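Local coordinates for Sys-1 protein (Caenorhabditis elegans, PDB 3C2G) that acts as a Wnt-pathway transcription coregulator, a beta-catenin that directly binds the TCF factor POP-1 and activates or represses target genes, at residues V42-M47 and S95-Q100; Q52-I57 and L82-R87. All coordinates share one frame; numbering follows the deposited sequence.

Contact 1: residues V42-M47 and S95-Q100; sequences VDQANM and SPYIHQ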
loop_
_atom_site.group_PDB
_atom_site.type_symbol
_atom_site.label_atom_id
_atom_site.label_comp_id
_atom_site.label_asym_id
_atom_site.label_seq_id
_atom_site.Cartn_x
_atom_site.Cartn_y
_atom_site.Cartn_z
ATOM N N VAL A 42 10.988 -42.666 22.973
ATOM C CA VAL A 42 12.115 -41.925 23.541
ATOM C C VAL A 42 11.646 -41.071 24.723
ATOM O O VAL A 42 10.699 -40.290 24.599
ATOM C CB VAL A 42 12.837 -41.043 22.473
ATOM C CG1 VAL A 42 14.029 -40.302 23.079
ATOM C CG2 VAL A 42 13.295 -41.889 21.290
ATOM N N ASP A 43 12.312 -41.240 25.863
ATOM C CA ASP A 43 12.029 -40.466 27.070
ATOM C C ASP A 43 12.141 -38.957 26.812
ATOM O O ASP A 43 13.159 -38.484 26.305
ATOM C CB ASP A 43 12.994 -40.889 28.178
ATOM C CG ASP A 43 12.482 -40.554 29.566
ATOM O OD1 ASP A 43 12.112 -39.386 29.827
ATOM O OD2 ASP A 43 12.472 -41.472 30.411
ATOM N N GLN A 44 11.093 -38.218 27.171
ATOM C CA GLN A 44 11.010 -36.770 26.926
ATOM C C GLN A 44 12.269 -35.980 27.334
ATOM O O GLN A 44 12.708 -35.085 26.612
ATOM C CB GLN A 44 9.757 -36.176 27.596
ATOM C CG GLN A 44 9.529 -34.691 27.277
ATOM C CD GLN A 44 8.351 -34.065 28.029
ATOM O OE1 GLN A 44 7.581 -33.282 27.454
ATOM N NE2 GLN A 44 8.212 -34.396 29.315
ATOM N N ALA A 45 12.845 -36.313 28.484
ATOM C CA ALA A 45 14.036 -35.617 28.983
ATOM C C ALA A 45 15.321 -35.885 28.168
ATOM O O ALA A 45 16.267 -35.106 28.244
ATOM C CB ALA A 45 14.252 -35.919 30.462
ATOM N N ASN A 46 15.339 -36.966 27.388
ATOM C CA ASN A 46 16.484 -37.298 26.532
ATOM C C ASN A 46 16.394 -36.741 25.119
ATOM O O ASN A 46 17.366 -36.818 24.360
ATOM C CB ASN A 46 16.699 -38.816 26.450
ATOM C CG ASN A 46 17.191 -39.417 27.753
ATOM O OD1 ASN A 46 17.668 -38.716 28.653
ATOM N ND2 ASN A 46 17.073 -40.731 27.861
HETATM N N MSE A 47 15.229 -36.189 24.780
HETATM C CA MSE A 47 14.934 -35.684 23.432
HETATM C C MSE A 47 15.935 -34.666 22.879
HETATM O O MSE A 47 16.365 -34.813 21.735
HETATM C CB MSE A 47 13.508 -35.124 23.349
HETATM C CG MSE A 47 12.428 -36.179 23.202
HETATM SE SE MSE A 47 12.590 -37.159 21.513
HETATM C CE MSE A 47 11.956 -35.771 20.298
ATOM N N SER A 95 8.666 -29.944 17.822
ATOM C CA SER A 95 8.547 -28.474 17.829
ATOM C C SER A 95 9.239 -27.739 18.998
ATOM O O SER A 95 9.811 -26.674 18.771
ATOM C CB SER A 95 7.102 -27.998 17.625
ATOM O OG SER A 95 6.341 -28.149 18.801
ATOM N N PRO A 96 9.236 -28.313 20.226
ATOM C CA PRO A 96 9.943 -27.613 21.315
ATOM C C PRO A 96 11.470 -27.611 21.154
ATOM O O PRO A 96 12.165 -26.922 21.911
ATOM C CB PRO A 96 9.565 -28.414 22.575
ATOM C CG PRO A 96 8.490 -29.358 22.170
ATOM C CD PRO A 96 8.644 -29.579 20.699
ATOM N N TYR A 97 11.977 -28.373 20.182
ATOM C CA TYR A 97 13.421 -28.503 19.969
ATOM C C TYR A 97 13.894 -27.813 18.682
ATOM O O TYR A 97 15.053 -27.950 18.276
ATOM C CB TYR A 97 13.822 -29.986 19.996
ATOM C CG TYR A 97 13.222 -30.731 21.173
ATOM C CD1 TYR A 97 13.773 -30.613 22.447
ATOM C CD2 TYR A 97 12.094 -31.530 21.014
ATOM C CE1 TYR A 97 13.219 -31.274 23.536
ATOM C CE2 TYR A 97 11.528 -32.197 22.094
ATOM C CZ TYR A 97 12.096 -32.064 23.354
ATOM O OH TYR A 97 11.550 -32.728 24.432
ATOM N N ILE A 98 12.994 -27.041 18.079
ATOM C CA ILE A 98 13.221 -26.424 16.772
ATOM C C ILE A 98 14.373 -25.422 16.737
ATOM O O ILE A 98 14.974 -25.204 15.680
ATOM C CB ILE A 98 11.905 -25.822 16.190
ATOM C CG1 ILE A 98 12.014 -25.617 14.671
ATOM C CG2 ILE A 98 11.463 -24.562 16.943
ATOM C CD1 ILE A 98 11.730 -26.871 13.862
ATOM N N HIS A 99 14.707 -24.847 17.890
ATOM C CA HIS A 99 15.870 -23.959 17.984
ATOM C C HIS A 99 17.177 -24.674 17.655
ATOM O O HIS A 99 18.134 -24.045 17.188
ATOM C CB HIS A 99 15.950 -23.265 19.350
ATOM C CG HIS A 99 15.934 -24.207 20.507
ATOM N ND1 HIS A 99 17.062 -24.494 21.247
ATOM C CD2 HIS A 99 14.932 -24.940 21.047
ATOM C CE1 HIS A 99 16.755 -25.367 22.190
ATOM N NE2 HIS A 99 15.469 -25.656 22.087
ATOM N N GLN A 100 17.213 -25.988 17.872
ATOM C CA GLN A 100 18.386 -26.792 17.511
ATOM C C GLN A 100 18.526 -26.885 16.002
ATOM O O GLN A 100 19.648 -26.817 15.478
ATOM C CB GLN A 100 18.336 -28.190 18.136
ATOM C CG GLN A 100 18.502 -28.208 19.658
ATOM C CD GLN A 100 18.445 -29.604 20.247
ATOM O OE1 GLN A 100 17.668 -29.870 21.161
ATOM N NE2 GLN A 100 19.269 -30.504 19.725
#
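Y97 and the selenomethionine M47 make nearly all of this contact, with 82 and 56 Å² of their respective surfaces buried in it; Q44 adds a fringe of 16 Å². The phenol end of Y97 does most of the touching. M47 CB lies 3.3 Å from Y97 OH and 3.4 Å from Y97 CZ, approaching the ring obliquely, and the two side chains cross at about a right angle. Bends of -64° and -73° at chi2 and chi3 of M47 curl its chain back, so CB meets the phenol end while M47 CE reaches the flank of the ring, 4.0 Å from Y97 CE2. The Y97 hydroxyl also comes within 3.4 Å of the Q44 backbone oxygen, which accepts a weak bond from M47 N, and Q44 CG stands 4.0 Å from Y97 OH. P96 CB sits 4.2 Å above the Y97 plane, over its centre, and P48 packs against the same side chain. With an alanine here, M47 CB and CE would probably lose their aromatic partner, leaving a gap between M47 and P96. F39 and I94 also touch M47. The contact thus packs the turn that leads into helix 47-62 against the 3-10 turn before helix 98-103, within the all-helical armadillo domain.

Contact 2: residues Q52-I57 and L82-R87; sequences QQILNI and LDILRR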
loop_
_atom_site.group_PDB
_atom_site.type_symbol
_atom_site.label_atom_id
_atom_site.label_comp_id
_atom_site.label_asym_id
_atom_site.label_seq_id
_atom_site.Cartn_x
_atom_site.Cartn_y
_atom_site.Cartn_z
ATOM N N GLN A 52 19.842 -33.710 18.646
ATOM C CA GLN A 52 21.200 -33.266 18.311
ATOM C C GLN A 52 22.030 -34.335 17.587
ATOM O O GLN A 52 22.746 -34.023 16.623
ATOM C CB GLN A 52 21.945 -32.765 19.550
ATOM C CG GLN A 52 23.095 -31.810 19.228
ATOM C CD GLN A 52 22.656 -30.609 18.366
ATOM O OE1 GLN A 52 21.783 -29.824 18.762
ATOM N NE2 GLN A 52 23.267 -30.471 17.187
ATOM N N GLN A 53 21.932 -35.578 18.064
ATOM C CA GLN A 53 22.601 -36.727 17.449
ATOM C C GLN A 53 22.193 -36.885 15.989
ATOM O O GLN A 53 23.057 -37.032 15.124
ATOM C CB GLN A 53 22.275 -38.034 18.195
ATOM C CG GLN A 53 22.976 -38.225 19.520
ATOM C CD GLN A 53 22.655 -39.572 20.176
ATOM O OE1 GLN A 53 21.486 -39.906 20.426
ATOM N NE2 GLN A 53 23.701 -40.352 20.464
ATOM N N ILE A 54 20.883 -36.870 15.727
ATOM C CA ILE A 54 20.366 -36.968 14.360
ATOM C C ILE A 54 20.812 -35.777 13.511
ATOM O O ILE A 54 21.257 -35.951 12.370
ATOM C CB ILE A 54 18.827 -37.048 14.317
ATOM C CG1 ILE A 54 18.297 -38.093 15.310
ATOM C CG2 ILE A 54 18.340 -37.292 12.884
ATOM C CD1 ILE A 54 17.976 -39.429 14.722
ATOM N N LEU A 55 20.693 -34.571 14.063
ATOM C CA LEU A 55 21.069 -33.371 13.331
ATOM C C LEU A 55 22.534 -33.454 12.954
ATOM O O LEU A 55 22.917 -33.109 11.830
ATOM C CB LEU A 55 20.791 -32.095 14.139
ATOM C CG LEU A 55 19.328 -31.676 14.364
ATOM C CD1 LEU A 55 19.249 -30.424 15.249
ATOM C CD2 LEU A 55 18.591 -31.459 13.043
ATOM N N ASN A 56 23.348 -33.938 13.888
ATOM C CA ASN A 56 24.778 -34.028 13.650
ATOM C C ASN A 56 25.114 -35.041 12.571
ATOM O O ASN A 56 26.097 -34.866 11.854
ATOM C CB ASN A 56 25.537 -34.310 14.946
ATOM C CG ASN A 56 25.731 -33.057 15.790
ATOM O OD1 ASN A 56 25.458 -31.932 15.344
ATOM N ND2 ASN A 56 26.220 -33.243 17.010
ATOM N N ILE A 57 24.282 -36.074 12.440
ATOM C CA ILE A 57 24.437 -37.041 11.353
ATOM C C ILE A 57 23.971 -36.461 10.007
ATOM O O ILE A 57 24.655 -36.608 8.980
ATOM C CB ILE A 57 23.731 -38.400 11.654
ATOM C CG1 ILE A 57 24.454 -39.138 12.788
ATOM C CG2 ILE A 57 23.717 -39.283 10.417
ATOM C CD1 ILE A 57 23.746 -40.409 13.265
ATOM N N LEU A 82 17.643 -35.309 4.091
ATOM C CA LEU A 82 16.847 -34.092 3.963
ATOM C C LEU A 82 15.404 -34.353 4.321
ATOM O O LEU A 82 14.727 -33.471 4.841
ATOM C CB LEU A 82 16.978 -33.476 2.574
ATOM C CG LEU A 82 18.397 -32.994 2.247
ATOM C CD1 LEU A 82 18.544 -32.628 0.769
ATOM C CD2 LEU A 82 18.810 -31.844 3.161
ATOM N N ASP A 83 14.944 -35.576 4.077
ATOM C CA ASP A 83 13.581 -35.951 4.449
ATOM C C ASP A 83 13.419 -36.057 5.957
ATOM O O ASP A 83 12.369 -35.716 6.493
ATOM C CB ASP A 83 13.141 -37.250 3.787
ATOM C CG ASP A 83 11.660 -37.521 3.994
ATOM O OD1 ASP A 83 10.822 -36.779 3.430
ATOM O OD2 ASP A 83 11.331 -38.455 4.753
ATOM N N ILE A 84 14.463 -36.525 6.641
ATOM C CA ILE A 84 14.470 -36.514 8.095
ATOM C C ILE A 84 14.405 -35.058 8.542
ATOM O O ILE A 84 13.539 -34.675 9.330
ATOM C CB ILE A 84 15.738 -37.210 8.674
ATOM C CG1 ILE A 84 15.645 -38.734 8.518
ATOM C CG2 ILE A 84 15.937 -36.842 10.140
ATOM C CD1 ILE A 84 17.009 -39.447 8.540
ATOM N N LEU A 85 15.307 -34.241 8.013
ATOM C CA LEU A 85 15.346 -32.827 8.369
ATOM C C LEU A 85 13.999 -32.138 8.159
ATOM O O LEU A 85 13.544 -31.398 9.027
ATOM C CB LEU A 85 16.450 -32.105 7.596
ATOM C CG LEU A 85 16.619 -30.602 7.824
ATOM C CD1 LEU A 85 16.818 -30.221 9.307
ATOM C CD2 LEU A 85 17.782 -30.119 6.984
ATOM N N ARG A 86 13.367 -32.399 7.016
ATOM C CA ARG A 86 12.060 -31.836 6.722
ATOM C C ARG A 86 11.064 -32.200 7.808
ATOM O O ARG A 86 10.320 -31.349 8.289
ATOM C CB ARG A 86 11.552 -32.303 5.358
ATOM C CG ARG A 86 10.187 -31.729 4.969
ATOM C CD ARG A 86 9.781 -32.081 3.540
ATOM N NE ARG A 86 9.572 -33.515 3.399
ATOM C CZ ARG A 86 8.439 -34.144 3.691
ATOM N NH1 ARG A 86 7.393 -33.455 4.141
ATOM N NH2 ARG A 86 8.357 -35.463 3.541
ATOM N N ARG A 87 11.079 -33.467 8.206
ATOM C CA ARG A 87 10.160 -33.962 9.219
ATOM C C ARG A 87 10.353 -33.284 10.575
ATOM O O ARG A 87 9.375 -32.989 11.273
ATOM C CB ARG A 87 10.240 -35.487 9.302
ATOM C CG ARG A 87 9.633 -36.145 8.061
ATOM C CD ARG A 87 9.798 -37.657 8.013
ATOM N NE ARG A 87 8.509 -38.256 7.662
ATOM C CZ ARG A 87 8.134 -38.590 6.432
ATOM N NH1 ARG A 87 8.956 -38.430 5.409
ATOM N NH2 ARG A 87 6.931 -39.103 6.236
#
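I54 and I84 meet methyl to methyl, I54 CG2 lying 3.7 Å from I84 CG2, the shortest approach between the two helical segments. In both isoleucines CG2 is anti to the backbone N, with CG1 swung back beside that nitrogen (chi1 -48° and -74°); the short branch is the one offered across the interface, and the side chains cross at about a right angle. L55 and L85 form the looser apolar pair: although their CA atoms are the closer, at 7.6 Å against 8.6 Å for I54 and I84, L55 CD2 stops 4.3 Å from L85 CD1. These four residues are buried, yet only 105 Å² is covered in total, which fits a narrow seam of branched side chains. By contrast Q52, N56, R86 and R87, off the seam, are partly exposed. Q52 offers NE2 to N56 OD1 at 3.2 Å, one turn on, from above the carbonyl plane. R86 NH2 meets D83 OD1 at 2.8 Å on the syn side of the carboxylate, while R87 and R31 of helix 20-37 bridge OD2; together the three arginines probably offset the buried charge. Helix 20-37 backs the isoleucines, with I30 against I54 and I34 against I84. I11 of helix 3-13 also touches I54, M104 packs on L55, and helix 134-150 meets R86 through Q139 and Q142.

Overall arrangement
Helix 47-62 ties the two contacts together: M47 of contact 1 opens it, and 52-57 of contact 2 lies about one and a half to three turns further on. Their centres are 13 Å apart, and they join directly through Q100, whose NE2 probably hydrogen-bonds Q52 OE1 at 2.8 Å while Q100 O lies 3.6 Å from L55 CD1. Q100 NE2 also bonds to P48 O. In the chain, helix 71-90 of contact 2 is followed by helix 98-103, and both segments of contact 2 fall, in sequence, between those of contact 1. Both centres are about 40 Å from the chain's centre, in the N-terminal part of the elongated domain, where both contacts are packing within the helical array.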